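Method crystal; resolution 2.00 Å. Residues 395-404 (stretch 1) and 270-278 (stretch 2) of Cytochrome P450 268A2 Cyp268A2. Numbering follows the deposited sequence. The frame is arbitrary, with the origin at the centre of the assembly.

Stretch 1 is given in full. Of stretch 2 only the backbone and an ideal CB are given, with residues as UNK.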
# COMPACT_ATOMS: atom_id res chain seq x y z
N ASP A 395 -17.58 -7.87 -20.97
CA ASP A 395 -17.71 -9.24 -20.49
C ASP A 395 -16.44 -9.75 -19.83
O ASP A 395 -16.23 -10.97 -19.76
CB ASP A 395 -18.11 -10.17 -21.64
CG ASP A 395 -19.15 -9.55 -22.56
OD1 ASP A 395 -20.13 -8.97 -22.04
OD2 ASP A 395 -19.00 -9.65 -23.79
N ILE A 396 -15.59 -8.85 -19.33
CA ILE A 396 -14.33 -9.28 -18.73
C ILE A 396 -14.60 -9.97 -17.40
O ILE A 396 -15.49 -9.57 -16.63
CB ILE A 396 -13.37 -8.08 -18.55
CG1 ILE A 396 -11.99 -8.56 -18.10
CG2 ILE A 396 -13.94 -7.06 -17.57
CD1 ILE A 396 -10.98 -7.46 -17.92
N GLN A 397 -13.85 -11.04 -17.13
CA GLN A 397 -13.98 -11.81 -15.91
C GLN A 397 -12.60 -12.28 -15.47
O GLN A 397 -11.77 -12.66 -16.30
CB GLN A 397 -14.90 -13.02 -16.10
CG GLN A 397 -16.38 -12.67 -16.13
CD GLN A 397 -17.18 -13.43 -15.09
OE1 GLN A 397 -17.11 -14.65 -15.01
NE2 GLN A 397 -17.95 -12.70 -14.29
N ALA A 398 -12.36 -12.24 -14.16
CA ALA A 398 -11.07 -12.64 -13.60
C ALA A 398 -11.02 -14.14 -13.38
O ALA A 398 -12.02 -14.76 -12.98
CB ALA A 398 -10.81 -11.90 -12.29
N GLY A 399 -9.86 -14.73 -13.62
CA GLY A 399 -9.62 -16.14 -13.40
C GLY A 399 -9.14 -16.44 -12.00
O GLY A 399 -9.42 -15.71 -11.04
N ASP A 400 -8.38 -17.52 -11.87
CA ASP A 400 -7.85 -17.94 -10.58
C ASP A 400 -6.68 -17.06 -10.19
O ASP A 400 -5.65 -17.07 -10.88
CB ASP A 400 -7.41 -19.40 -10.62
CG ASP A 400 -8.55 -20.36 -10.34
OD1 ASP A 400 -9.52 -19.95 -9.66
OD2 ASP A 400 -8.47 -21.52 -10.79
N PRO A 401 -6.77 -16.29 -9.11
CA PRO A 401 -5.64 -15.45 -8.70
C PRO A 401 -4.59 -16.25 -7.95
O PRO A 401 -4.89 -17.23 -7.27
CB PRO A 401 -6.29 -14.40 -7.79
CG PRO A 401 -7.78 -14.67 -7.82
CD PRO A 401 -7.94 -16.09 -8.24
N VAL A 402 -3.34 -15.81 -8.09
CA VAL A 402 -2.21 -16.36 -7.36
C VAL A 402 -1.80 -15.31 -6.34
O VAL A 402 -1.18 -14.29 -6.70
CB VAL A 402 -1.05 -16.75 -8.29
CG1 VAL A 402 0.12 -17.27 -7.48
CG2 VAL A 402 -1.51 -17.78 -9.31
N TYR A 403 -2.13 -15.54 -5.08
CA TYR A 403 -1.86 -14.56 -4.03
C TYR A 403 -0.42 -14.67 -3.55
O TYR A 403 0.15 -15.76 -3.48
CB TYR A 403 -2.82 -14.75 -2.87
CG TYR A 403 -4.25 -14.39 -3.21
CD1 TYR A 403 -4.67 -13.07 -3.20
CD2 TYR A 403 -5.17 -15.37 -3.55
CE1 TYR A 403 -5.98 -12.73 -3.51
CE2 TYR A 403 -6.48 -15.04 -3.86
CZ TYR A 403 -6.88 -13.72 -3.85
OH TYR A 403 -8.17 -13.39 -4.16
N VAL A 404 0.17 -13.52 -3.23
CA VAL A 404 1.57 -13.44 -2.82
C VAL A 404 1.63 -13.63 -1.30
O VAL A 404 0.98 -12.88 -0.57
CB VAL A 404 2.19 -12.10 -3.22
CG1 VAL A 404 3.58 -11.95 -2.62
CG2 VAL A 404 2.24 -11.96 -4.73
N UNK A 270 -6.27 -5.53 -9.37
CA UNK A 270 -6.43 -6.98 -9.48
C UNK A 270 -7.51 -7.49 -8.55
O UNK A 270 -8.37 -8.29 -8.95
CB UNK A 270 -5.11 -7.69 -9.18
N UNK A 271 -7.49 -7.06 -7.28
CA UNK A 271 -8.53 -7.46 -6.35
C UNK A 271 -9.90 -6.96 -6.80
O UNK A 271 -10.92 -7.62 -6.55
CB UNK A 271 -8.21 -6.94 -4.95
N UNK A 272 -9.94 -5.80 -7.46
CA UNK A 272 -11.22 -5.25 -7.88
C UNK A 272 -11.88 -6.04 -8.99
O UNK A 272 -13.09 -6.27 -8.96
CB UNK A 272 -11.04 -3.80 -8.33
N UNK A 273 -11.09 -6.48 -9.98
CA UNK A 273 -11.65 -7.27 -11.07
C UNK A 273 -12.19 -8.60 -10.55
O UNK A 273 -13.26 -9.05 -10.98
CB UNK A 273 -10.60 -7.51 -12.15
N UNK A 274 -11.47 -9.23 -9.62
CA UNK A 274 -11.95 -10.47 -9.03
C UNK A 274 -13.21 -10.24 -8.20
O UNK A 274 -14.13 -11.08 -8.21
CB UNK A 274 -10.86 -11.10 -8.16
N UNK A 275 -13.29 -9.11 -7.49
CA UNK A 275 -14.48 -8.79 -6.72
C UNK A 275 -15.68 -8.57 -7.63
O UNK A 275 -16.80 -9.01 -7.31
CB UNK A 275 -14.24 -7.55 -5.86
N UNK A 276 -15.48 -7.88 -8.75
CA UNK A 276 -16.57 -7.71 -9.71
C UNK A 276 -17.00 -9.04 -10.31
O UNK A 276 -18.18 -9.23 -10.62
CB UNK A 276 -16.15 -6.75 -10.82
N UNK A 277 -16.06 -9.98 -10.48
CA UNK A 277 -16.41 -11.30 -10.98
C UNK A 277 -17.17 -12.11 -9.94
O UNK A 277 -18.12 -12.82 -10.26
CB UNK A 277 -15.15 -12.05 -11.41
N UNK A 278 -16.75 -12.01 -8.67
CA UNK A 278 -17.40 -12.76 -7.60
C UNK A 278 -18.75 -12.19 -7.22
O UNK A 278 -19.55 -12.89 -6.59
CB UNK A 278 -16.50 -12.80 -6.36

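The backbone of 270-278 has phi near -60 to -75° and psi mostly near -40°, so it is helical, and every position is judged by where its CB lies relative to 395-404.

Position 270 points sideways, and its ideal CB has nothing of stretch 1 within 5.5 Å. This contact therefore sets no preference. The residue is S270, chi1 m, whose OG is hydrogen-bonded elsewhere in the structure.

At position 271 the CB is also sideways and out of range, but the ring of Y403 lies further out, with its hydroxyl available. A long or flat side chain could reach it; an aromatic or a polar chain would suit. The residue is H271, chi1 m. Its ring meets that of Y403 rim to rim, CE1 of H271 lying 3.4 Å from CE1 of Y403. With centroids 5.8 Å apart and planes at 16°, neither ring lies over the other's face. A water oxygen hydrogen-bonds to H271 ND1 at 2.7 Å and to Y403 OH at 2.4 Å.

Position 272 is out of reach of stretch 1, and its helical phi/psi of -70/-42° does not demand glycine. It is G272.

Position 273 points toward stretch 1, its ideal CB 4.4 Å from A398 CB, with the I396 side chain beyond. Both neighbours are apolar, so an apolar chain of moderate length, such as leucine, isoleucine or methionine, would suit. L273, chi1 t and chi2 p, places CD1 3.8 Å from I396 CD1 and CD2 3.7 Å from A398 CB.

Position 274 is sideways, yet its ideal CB is 4.2 Å from A398 CB and 4.7 Å from P401 CG; CA of 274 is 3.7 Å from A398 CB. Long chains with an aliphatic stem (methionine, lysine, arginine) could run past G399 and P401; leucine is a shorter apolar choice against A398 and P401. K274 has its CD 4.1 Å from G399 O and its NZ 3.4 Å from P401 CG, while NZ stays 3.9 Å from Y403 OH.

Position 275 points away, leaving many residues possible. In A275, N donates to H271 O at 3.0 Å.

Position 276 is sideways with nothing of stretch 1 within 5.5 Å of its ideal CB, so this contact cannot select a side chain. L276 contributes through its backbone: a water oxygen donates to L276 O at 2.6 Å and accepts a weak bond from Q397 NE2 at 3.0 Å.

Position 277 points toward stretch 1, with its ideal CB 3.9 Å from A398 N and 4.1 Å from Q397 NE2. A short acceptor is favoured, so serine, threonine or perhaps asparagine would fit. T277, chi1 m, accepts A398 N at OG1, 2.9 Å and nearly linear at 177°, while OG1 donates to L273 O at 2.9 Å. Its CG2 lies 3.5 Å from Q397 NE2.

Position 278 points away, its ideal CB beyond 5.5 Å of stretch 1, so many side chains, polar ones included, are possible. D278 places OD2 3.7 Å from K274 NZ, a long salt bridge.

Stretch 2 (270-278) SHGLKALTD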
# COMPACT_ATOMS: atom_id res chain seq x y z
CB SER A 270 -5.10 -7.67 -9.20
OG SER A 270 -4.13 -7.34 -10.17
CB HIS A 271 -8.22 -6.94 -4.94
CG HIS A 271 -7.05 -7.62 -4.29
ND1 HIS A 271 -7.00 -8.98 -4.10
CD2 HIS A 271 -5.90 -7.12 -3.77
CE1 HIS A 271 -5.86 -9.29 -3.50
NE2 HIS A 271 -5.18 -8.18 -3.29
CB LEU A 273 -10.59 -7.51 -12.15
CG LEU A 273 -11.07 -8.29 -13.37
CD1 LEU A 273 -11.96 -7.42 -14.25
CD2 LEU A 273 -9.89 -8.83 -14.17
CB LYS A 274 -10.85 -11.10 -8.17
CG LYS A 274 -11.27 -12.37 -7.45
CD LYS A 274 -11.66 -13.47 -8.43
CE LYS A 274 -11.81 -14.81 -7.73
NZ LYS A 274 -10.94 -14.89 -6.53
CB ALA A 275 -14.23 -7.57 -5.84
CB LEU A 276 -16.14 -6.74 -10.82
CG LEU A 276 -15.90 -5.29 -10.40
CD1 LEU A 276 -15.52 -4.44 -11.60
CD2 LEU A 276 -17.13 -4.72 -9.70
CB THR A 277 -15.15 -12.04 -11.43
OG1 THR A 277 -14.48 -11.29 -12.45
CG2 THR A 277 -15.50 -13.43 -11.96
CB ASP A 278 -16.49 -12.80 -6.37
CG ASP A 278 -15.20 -13.57 -6.62
OD1 ASP A 278 -15.16 -14.35 -7.59
OD2 ASP A 278 -14.24 -13.39 -5.84
O HOH W 1 -8.70 -11.03 -3.89
O HOH W 2 -18.77 -10.07 -13.00
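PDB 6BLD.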